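Local coordinates for protein fiber (Bovine adenovirus 4, PDB 4UE0) that forms the trimeric head domain at the tip of the viral fibre, the part that probably attaches the virus to its host-cell receptor, at residues A[15-20]-A[51-56]; A[35-40]-A[115-120]. All blocks are in the same frame, centred on the assembly; numbering follows the deposited sequence. Where two conformers were deposited one is given.

Contact 1 of 2, residues A[15-20]-A[51-56]; sequences GFMDFI and TIYFQA
A type II' beta turn from Phe-16 to Phe-19 joins strands 8-16 and 19-29 into a beta hairpin, which faces strand 51-55 with Phe-16 and Ile-52 nearest, 6.9 Å between their CA atoms. Two backbone hydrogen bonds between Phe-16 and Phe-19 close the turn. Phe-16 does most of the bridging. Its CG is anti to the backbone N (chi1 -172°), which sends the ring to the other strand, where one face lies on Ile-52: the CA of Ile-52 makes a CH-pi contact 4.0 Å from the ring centroid, almost on the normal, and the CG2 branch of Ile-52 reaches the same face near CG of Phe-16. The far ring edge, CE1 and CZ, points into the face of Tyr-53 in a T-shaped pair, planes at 83° and centroids 5.0 Å apart. Here two antiparallel sheets of the fibre head meet, since strand 51-55 hydrogen-bonds through its backbone to strand 96-101, whereas the hairpin belongs to the sheet containing strand 34-40. Tyr-53 takes the crowded position between its backbone N and carbonyl carbon (chi1 57°), turning its ring face to Phe-16. On the exposed side the Met-17 methyl CE lies 4.0 Å from Tyr-53 OH. Phe-19 meets Ile-52 tip to tip, the CD1 methyl of Ile-52 lying in the plane of the ring, 3.9 Å from CE2 of Phe-19, while Phe-43 and Pro-45 also pack against this ring.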
loop_
_atom_site.group_PDB
_atom_site.type_symbol
_atom_site.label_atom_id
_atom_site.label_comp_id
_atom_site.label_asym_id
_atom_site.label_seq_id
_atom_site.Cartn_x
_atom_site.Cartn_y
_atom_site.Cartn_z
ATOM N N GLY A 15 3.062 20.560 -9.643
ATOM C CA GLY A 15 2.239 21.621 -9.086
ATOM C C GLY A 15 0.890 21.630 -9.785
ATOM O O GLY A 15 0.817 21.716 -11.004
ATOM N N PHE A 16 -0.187 21.507 -9.026
ATOM C CA PHE A 16 -1.523 21.480 -9.599
ATOM C C PHE A 16 -2.393 22.357 -8.745
ATOM O O PHE A 16 -2.517 22.145 -7.549
ATOM C CB PHE A 16 -2.105 20.078 -9.643
ATOM C CG PHE A 16 -3.394 19.995 -10.407
ATOM C CD1 PHE A 16 -3.386 19.997 -11.780
ATOM C CD2 PHE A 16 -4.595 19.931 -9.756
ATOM C CE1 PHE A 16 -4.561 19.954 -12.496
ATOM C CE2 PHE A 16 -5.780 19.881 -10.465
ATOM C CZ PHE A 16 -5.750 19.885 -11.868
ATOM N N MET A 17 -2.920 23.333 -9.473
ATOM C CA MET A 17 -3.420 24.500 -8.910
ATOM C C MET A 17 -2.342 24.898 -7.891
ATOM O O MET A 17 -1.139 24.982 -8.266
ATOM C CB MET A 17 -4.818 24.196 -8.391
ATOM C CG MET A 17 -5.660 23.505 -9.494
ATOM S SD MET A 17 -6.205 24.527 -10.916
ATOM C CE MET A 17 -6.226 23.488 -12.385
ATOM N N ASP A 18 -2.781 25.088 -6.640
ATOM C CA ASP A 18 -2.046 25.696 -5.560
ATOM C C ASP A 18 -1.497 24.625 -4.601
ATOM O O ASP A 18 -1.207 24.948 -3.448
ATOM C CB ASP A 18 -3.040 26.639 -4.847
ATOM C CG ASP A 18 -2.378 27.732 -4.018
ATOM O OD1 ASP A 18 -1.210 28.116 -4.250
ATOM O OD2 ASP A 18 -3.069 28.155 -3.068
ATOM N N PHE A 19 -1.338 23.370 -5.048
ATOM C CA PHE A 19 -0.736 22.338 -4.199
ATOM C C PHE A 19 0.213 21.470 -5.038
ATOM O O PHE A 19 0.344 21.640 -6.268
ATOM C CB PHE A 19 -1.799 21.539 -3.416
ATOM C CG PHE A 19 -2.722 20.704 -4.276
ATOM C CD1 PHE A 19 -3.898 21.244 -4.797
ATOM C CD2 PHE A 19 -2.427 19.362 -4.564
ATOM C CE1 PHE A 19 -4.766 20.483 -5.567
ATOM C CE2 PHE A 19 -3.292 18.603 -5.336
ATOM C CZ PHE A 19 -4.435 19.179 -5.863
ATOM N N ILE A 20 0.939 20.588 -4.357
ATOM C CA ILE A 20 1.978 19.713 -4.946
ATOM C C ILE A 20 1.569 18.275 -4.740
ATOM O O ILE A 20 1.093 17.898 -3.663
ATOM C CB ILE A 20 3.343 19.856 -4.168
ATOM C CG1 ILE A 20 4.010 21.177 -4.491
ATOM C CG2 ILE A 20 4.338 18.707 -4.452
ATOM C CD1 ILE A 20 4.607 21.278 -5.880
ATOM N N THR A 51 -9.895 15.437 -10.527
ATOM C CA THR A 51 -8.877 15.058 -11.506
ATOM C C THR A 51 -7.649 15.928 -11.348
ATOM O O THR A 51 -7.780 17.147 -11.202
ATOM C CB THR A 51 -9.381 15.206 -12.964
ATOM O OG1 THR A 51 -10.664 14.577 -13.114
ATOM C CG2 THR A 51 -8.379 14.659 -13.956
ATOM N N ILE A 52 -6.476 15.305 -11.343
ATOM C CA ILE A 52 -5.204 15.998 -11.432
ATOM C C ILE A 52 -4.570 15.580 -12.740
ATOM O O ILE A 52 -4.459 14.394 -13.020
ATOM C CB ILE A 52 -4.276 15.633 -10.262
ATOM C CG1 ILE A 52 -4.875 16.112 -8.943
ATOM C CG2 ILE A 52 -2.901 16.211 -10.474
ATOM C CD1 ILE A 52 -4.140 15.591 -7.714
ATOM N N TYR A 53 -4.194 16.554 -13.565
ATOM C CA TYR A 53 -3.602 16.251 -14.861
ATOM C C TYR A 53 -2.365 17.114 -15.063
ATOM O O TYR A 53 -2.214 18.179 -14.455
ATOM C CB TYR A 53 -4.627 16.477 -15.984
ATOM C CG TYR A 53 -5.179 17.850 -16.008
ATOM C CD1 TYR A 53 -4.434 18.921 -16.508
ATOM C CD2 TYR A 53 -6.416 18.117 -15.469
ATOM C CE1 TYR A 53 -4.910 20.194 -16.452
ATOM C CE2 TYR A 53 -6.921 19.409 -15.463
ATOM C CZ TYR A 53 -6.149 20.453 -15.950
ATOM O OH TYR A 53 -6.637 21.749 -15.909
ATOM N N PHE A 54 -1.496 16.668 -15.946
ATOM C CA PHE A 54 -0.259 17.351 -16.212
ATOM C C PHE A 54 0.404 16.708 -17.422
ATOM O O PHE A 54 0.040 15.620 -17.859
ATOM C CB PHE A 54 0.673 17.294 -14.984
ATOM C CG PHE A 54 1.022 15.899 -14.558
ATOM C CD1 PHE A 54 0.167 15.172 -13.728
ATOM C CD2 PHE A 54 2.197 15.319 -14.997
ATOM C CE1 PHE A 54 0.490 13.887 -13.358
ATOM C CE2 PHE A 54 2.529 14.048 -14.629
ATOM C CZ PHE A 54 1.682 13.331 -13.811
ATOM N N GLN A 55 1.406 17.395 -17.931
ATOM C CA GLN A 55 2.144 16.914 -19.082
ATOM C C GLN A 55 3.345 16.127 -18.576
ATOM O O GLN A 55 4.127 16.601 -17.738
ATOM C CB GLN A 55 2.530 18.074 -19.990
ATOM C CG GLN A 55 2.911 17.685 -21.402
ATOM C CD GLN A 55 3.103 18.910 -22.271
ATOM O OE1 GLN A 55 2.931 20.048 -21.818
ATOM N NE2 GLN A 55 3.456 18.687 -23.524
ATOM N N ALA A 56 3.470 14.905 -19.078
ATOM C CA ALA A 56 4.455 13.977 -18.568
ATOM C C ALA A 56 5.771 14.233 -19.173
ATOM O O ALA A 56 5.863 14.601 -20.338
ATOM C CB ALA A 56 4.063 12.545 -18.860
#

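Contact 2 of 2, residues A[35-40]-A[115-120]; sequences IYILNC and TASITR
Tyr-36 has its CG anti to the carbonyl carbon (chi1 -61°), and Arg-120 has its CG anti to the backbone N before its chain bends at chi3 (86°); these torsions bring the phenol and the guanidinium together beside the strand ladder, which continues to Tyr-34. The Tyr-36 hydroxyl OH sits over one face of the guanidinium, 3.5 Å from CZ of Arg-120, with the planes 81° apart, while Arg-120 CB lies at the edge of the tyrosine ring. The guanidinium also makes a cation-pi contact with Tyr-34. Along the ladder, four nearly straight backbone hydrogen bonds link the strands. Tyr-36 N meets Ile-118 O at 2.8 Å, nearly along the C=O axis, and Ile-118 N returns to Tyr-36 O at 2.9 Å. Leu-38 N reaches Ala-116 O at 3.0 Å from above the carbonyl plane, whereas Ala-116 N meets Leu-38 O at 2.8 Å, again nearly axially. Tyr-36, Leu-38, Ala-116 and Ile-118 share the buried face, where Phe-70 of strand 70-77 packs on Tyr-36, Ala-116 and Ile-118. On the other face the CG2 methyl of Ile-35 comes 3.4 Å from Ser-117 OG, which hydrogen-bonds to Ser-41 of the second subunit, as does Thr-119 OG1. This is regular antiparallel pairing of strands 34-40 and 114-120 in a beta-sandwich fibre head, one face turned to the core and the other contributing to the trimer interface.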
loop_
_atom_site.group_PDB
_atom_site.type_symbol
_atom_site.label_atom_id
_atom_site.label_comp_id
_atom_site.label_asym_id
_atom_site.label_seq_id
_atom_site.Cartn_x
_atom_site.Cartn_y
_atom_site.Cartn_z
ATOM N N ILE A 35 7.561 -5.314 -14.305
ATOM C CA ILE A 35 6.674 -4.657 -13.349
ATOM C C ILE A 35 6.806 -3.136 -13.530
ATOM O O ILE A 35 7.919 -2.600 -13.605
ATOM C CB ILE A 35 7.016 -5.003 -11.901
ATOM C CG1 ILE A 35 7.227 -6.496 -11.742
ATOM C CG2 ILE A 35 5.906 -4.527 -10.995
ATOM C CD1 ILE A 35 7.841 -6.866 -10.404
ATOM N N TYR A 36 5.650 -2.485 -13.620
ATOM C CA TYR A 36 5.536 -1.036 -13.773
ATOM C C TYR A 36 4.894 -0.521 -12.500
ATOM O O TYR A 36 3.767 -0.894 -12.181
ATOM C CB TYR A 36 4.682 -0.684 -14.986
ATOM C CG TYR A 36 5.281 -1.215 -16.254
ATOM C CD1 TYR A 36 6.257 -0.501 -16.906
ATOM C CD2 TYR A 36 4.914 -2.452 -16.761
ATOM C CE1 TYR A 36 6.869 -0.987 -18.050
ATOM C CE2 TYR A 36 5.508 -2.952 -17.916
ATOM C CZ TYR A 36 6.483 -2.206 -18.556
ATOM O OH TYR A 36 7.075 -2.677 -19.693
ATOM N N ILE A 37 5.625 0.315 -11.765
ATOM C CA ILE A 37 5.197 0.822 -10.458
ATOM C C ILE A 37 5.023 2.335 -10.557
ATOM O O ILE A 37 5.905 3.039 -11.065
ATOM C CB ILE A 37 6.217 0.455 -9.358
ATOM C CG1 ILE A 37 6.219 -1.061 -9.130
ATOM C CG2 ILE A 37 5.906 1.167 -8.054
ATOM C CD1 ILE A 37 7.481 -1.595 -8.501
ATOM N N LEU A 38 3.900 2.812 -10.034
ATOM C CA LEU A 38 3.642 4.238 -9.897
ATOM C C LEU A 38 3.257 4.506 -8.456
ATOM O O LEU A 38 2.335 3.872 -7.940
ATOM C CB LEU A 38 2.494 4.692 -10.809
ATOM C CG LEU A 38 2.154 6.181 -10.776
ATOM C CD1 LEU A 38 3.322 7.059 -11.189
ATOM C CD2 LEU A 38 0.944 6.476 -11.656
ATOM N N ASN A 39 3.927 5.450 -7.813
ATOM C CA ASN A 39 3.476 5.838 -6.526
ATOM C C ASN A 39 3.403 7.310 -6.316
ATOM O O ASN A 39 3.884 8.096 -7.101
ATOM C CB ASN A 39 4.272 5.167 -5.477
ATOM C CG ASN A 39 5.702 5.476 -5.573
ATOM O OD1 ASN A 39 6.109 6.613 -5.867
ATOM N ND2 ASN A 39 6.515 4.448 -5.375
ATOM N N CYS A 40 2.723 7.657 -5.248
ATOM C CA CYS A 40 2.480 9.035 -4.910
ATOM C C CYS A 40 2.584 9.198 -3.420
ATOM O O CYS A 40 2.015 8.423 -2.662
ATOM C CB CYS A 40 1.073 9.394 -5.380
ATOM S SG CYS A 40 0.656 11.144 -5.364
ATOM N N THR A 115 0.218 3.417 -4.008
ATOM C CA THR A 115 1.055 2.777 -4.982
ATOM C C THR A 115 0.221 1.885 -5.892
ATOM O O THR A 115 -0.627 1.159 -5.406
ATOM C CB THR A 115 2.129 1.835 -4.347
ATOM O OG1 THR A 115 3.012 2.578 -3.503
ATOM C CG2 THR A 115 2.951 1.123 -5.443
ATOM N N ALA A 116 0.530 1.917 -7.175
ATOM C CA ALA A 116 -0.088 1.060 -8.179
ATOM C C ALA A 116 0.977 0.206 -8.828
ATOM O O ALA A 116 2.134 0.629 -8.970
ATOM C CB ALA A 116 -0.782 1.889 -9.257
ATOM N N SER A 117 0.615 -0.997 -9.274
ATOM C CA SER A 117 1.564 -1.903 -9.916
ATOM C C SER A 117 0.856 -2.677 -11.018
ATOM O O SER A 117 -0.202 -3.273 -10.767
ATOM C CB SER A 117 2.080 -2.960 -8.881
ATOM O OG SER A 117 2.859 -3.969 -9.516
ATOM N N ILE A 118 1.469 -2.668 -12.205
ATOM C CA ILE A 118 1.037 -3.479 -13.336
ATOM C C ILE A 118 2.175 -4.418 -13.705
ATOM O O ILE A 118 3.318 -3.992 -13.820
ATOM C CB ILE A 118 0.662 -2.595 -14.532
ATOM C CG1 ILE A 118 -0.662 -1.900 -14.294
ATOM C CG2 ILE A 118 0.546 -3.434 -15.805
ATOM C CD1 ILE A 118 -1.044 -0.866 -15.329
ATOM N N THR A 119 1.837 -5.686 -13.926
ATOM C CA THR A 119 2.774 -6.635 -14.526
ATOM C C THR A 119 2.432 -6.910 -15.987
ATOM O O THR A 119 1.275 -7.171 -16.322
ATOM C CB THR A 119 2.737 -7.966 -13.768
ATOM O OG1 THR A 119 3.315 -7.760 -12.488
ATOM C CG2 THR A 119 3.475 -9.065 -14.528
ATOM N N ARG A 120 3.448 -6.846 -16.850
ATOM C CA ARG A 120 3.345 -7.325 -18.239
ATOM C C ARG A 120 4.198 -8.585 -18.365
ATOM O O ARG A 120 5.384 -8.587 -17.997
ATOM C CB ARG A 120 3.835 -6.261 -19.208
ATOM C CG ARG A 120 4.128 -6.786 -20.613
ATOM C CD ARG A 120 4.721 -5.730 -21.549
ATOM N NE ARG A 120 6.178 -5.617 -21.444
ATOM C CZ ARG A 120 6.945 -4.971 -22.324
ATOM N NH1 ARG A 120 6.406 -4.366 -23.392
ATOM N NH2 ARG A 120 8.263 -4.927 -22.143
#

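In the fold
Both contacts involve the sheet of strands 8-16, 19-29, 34-40 and 114-120, but differently. Contact 2 lies within it, joining strand 34-40 to strand 114-120, the last of the sheet within this chain, by backbone hydrogen bonds; contact 1 joins the hairpin at its other side to strand 51-55 of the second sheet by aromatic and aliphatic packing. Each is partly buried: contact 1 passes from buried Phe-16 to exposed Tyr-53, whereas contact 2 has an apolar inner face and a mixed face of isoleucines and small polar residues, whose Ser-117 and Thr-119 meet a neighbouring subunit. Their centres lie about 20 Å apart, and strand 19-29, which starts in contact 1, pairs with strand 34-40 of contact 2.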